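Local coordinates for nudix Hydrolase, RenU (Mycolicibacterium smegmatis, PDB 6UUF), which probably acts as a magnesium-dependent Nudix hydrolase that cleaves nucleoside diphosphate-linked substrates, with NADH a likely one, at residues A[86-90]-A[160-164]. The protein carries 3 engineered substitutions. Residues are numbered along the deposited sequence.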
loop_
_atom_site.group_PDB
_atom_site.type_symbol
_atom_site.label_atom_id
_atom_site.label_comp_id
_atom_site.label_asym_id
_atom_site.label_seq_id
_atom_site.Cartn_x
_atom_site.Cartn_y
_atom_site.Cartn_z
ATOM N N LEU A 86 8.886 -6.511 10.298
ATOM C CA LEU A 86 8.051 -7.033 9.230
ATOM C C LEU A 86 8.848 -7.869 8.253
ATOM O O LEU A 86 10.070 -7.824 8.256
ATOM C CB LEU A 86 7.310 -5.889 8.538
ATOM C CG LEU A 86 8.131 -4.726 7.955
ATOM C CD1 LEU A 86 8.702 -5.056 6.587
ATOM C CD2 LEU A 86 7.295 -3.466 7.876
ATOM N N THR A 87 8.136 -8.621 7.423
ATOM C CA THR A 87 8.762 -9.520 6.458
ATOM C C THR A 87 8.092 -9.395 5.104
ATOM O O THR A 87 6.914 -9.701 4.981
ATOM C CB THR A 87 8.678 -10.974 6.958
ATOM O OG1 THR A 87 9.381 -11.070 8.197
ATOM C CG2 THR A 87 9.320 -11.937 5.960
ATOM N N VAL A 88 8.844 -8.948 4.097
ATOM C CA VAL A 88 8.262 -8.697 2.788
ATOM C C VAL A 88 8.086 -10.038 2.095
ATOM O O VAL A 88 9.010 -10.867 2.082
ATOM C CB VAL A 88 9.133 -7.748 1.944
ATOM C CG1 VAL A 88 8.612 -7.664 0.505
ATOM C CG2 VAL A 88 9.188 -6.355 2.573
ATOM N N ARG A 89 6.914 -10.260 1.527
ATOM C CA ARG A 89 6.583 -11.554 0.886
ATOM C C ARG A 89 6.712 -11.447 -0.634
ATOM O O ARG A 89 7.577 -12.068 -1.227
ATOM C CB ARG A 89 5.191 -12.001 1.272
ATOM C CG ARG A 89 4.961 -12.126 2.766
ATOM C CD ARG A 89 5.876 -13.137 3.433
ATOM N NE ARG A 89 5.801 -14.454 2.783
ATOM C CZ ARG A 89 4.847 -15.353 2.991
ATOM N NH1 ARG A 89 3.833 -15.119 3.827
ATOM N NH2 ARG A 89 4.898 -16.497 2.343
ATOM N N THR A 90 5.919 -10.613 -1.266
ATOM C CA THR A 90 6.051 -10.450 -2.716
ATOM C C THR A 90 5.533 -9.065 -3.149
ATOM O O THR A 90 5.123 -8.275 -2.302
ATOM C CB THR A 90 5.285 -11.611 -3.457
ATOM O OG1 THR A 90 5.634 -11.651 -4.848
ATOM C CG2 THR A 90 3.801 -11.448 -3.344
ATOM N N ILE A 160 -0.545 -17.129 -0.491
ATOM C CA ILE A 160 0.615 -17.135 0.407
ATOM C C ILE A 160 0.145 -16.956 1.826
ATOM O O ILE A 160 -0.039 -15.841 2.258
ATOM C CB ILE A 160 1.677 -16.038 0.110
ATOM C CG1 ILE A 160 1.049 -14.756 -0.443
ATOM C CG2 ILE A 160 2.721 -16.564 -0.875
ATOM C CD1 ILE A 160 2.063 -13.667 -0.726
ATOM N N PRO A 161 -0.041 -18.053 2.575
ATOM C CA PRO A 161 -0.412 -17.883 3.993
ATOM C C PRO A 161 0.683 -17.261 4.834
ATOM O O PRO A 161 1.866 -17.341 4.487
ATOM C CB PRO A 161 -0.650 -19.308 4.459
ATOM C CG PRO A 161 0.137 -20.145 3.482
ATOM C CD PRO A 161 -0.089 -19.468 2.184
ATOM N N LEU A 162 0.276 -16.648 5.941
ATOM C CA LEU A 162 1.220 -15.969 6.812
ATOM C C LEU A 162 2.225 -16.971 7.322
ATOM O O LEU A 162 1.929 -18.138 7.449
ATOM C CB LEU A 162 0.543 -15.279 8.010
ATOM C CG LEU A 162 0.014 -13.861 7.784
ATOM C CD1 LEU A 162 -1.230 -13.901 6.914
ATOM C CD2 LEU A 162 -0.290 -13.190 9.107
ATOM N N LEU A 163 3.403 -16.464 7.643
ATOM C CA LEU A 163 4.500 -17.249 8.175
ATOM C C LEU A 163 4.310 -17.610 9.629
ATOM O O LEU A 163 3.398 -17.125 10.287
ATOM C CB LEU A 163 5.777 -16.431 8.041
ATOM C CG LEU A 163 6.105 -16.065 6.610
ATOM C CD1 LEU A 163 7.454 -15.361 6.553
ATOM C CD2 LEU A 163 6.123 -17.305 5.729
ATOM N N ASN A 164 5.186 -18.481 10.119
ATOM C CA ASN A 164 5.447 -18.599 11.564
ATOM C C ASN A 164 6.919 -18.949 11.808
ATOM O O ASN A 164 7.723 -19.058 10.859
ATOM C CB ASN A 164 4.505 -19.616 12.217
ATOM C CG ASN A 164 4.179 -20.768 11.298
ATOM O OD1 ASN A 164 3.419 -20.597 10.343
ATOM N ND2 ASN A 164 4.766 -21.944 11.565
#
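After helix 144-158 the chain runs in extended form past the first residues of strand 87-98, in nearly the opposite direction. Ile160 comes first: its CD1 touches Thr90 CG2 at 3.8 Å, its CG2 packs obliquely against the Arg89 guanidinium, and its carbonyl accepts a hydrogen bond from Arg29. Arg89 and Thr90 can both turn their side chains to this tail because they form a classic beta bulge opposite Ile111. Pro161 has its CA-to-CB bond directed away, but Arg89 NH1 donates a nearly straight hydrogen bond to Pro161 O at 3.0 Å. Arg89 NH1 also forms a salt bridge with Asp113 of the neighbouring strand 104-113. The CA-to-CB bond of Leu162 points away too, and its side chain packs against Arg29, Pro31 and Asp113. Leu163 swings back, laying CD2 over one face of the guanidinium, 3.6 Å from Arg89 CZ, while its CD1 meets Thr87 CG2 at 3.9 Å. Across this contact the one polar link runs to a backbone carbonyl, so it depends on the tail's path rather than on a charged tail residue.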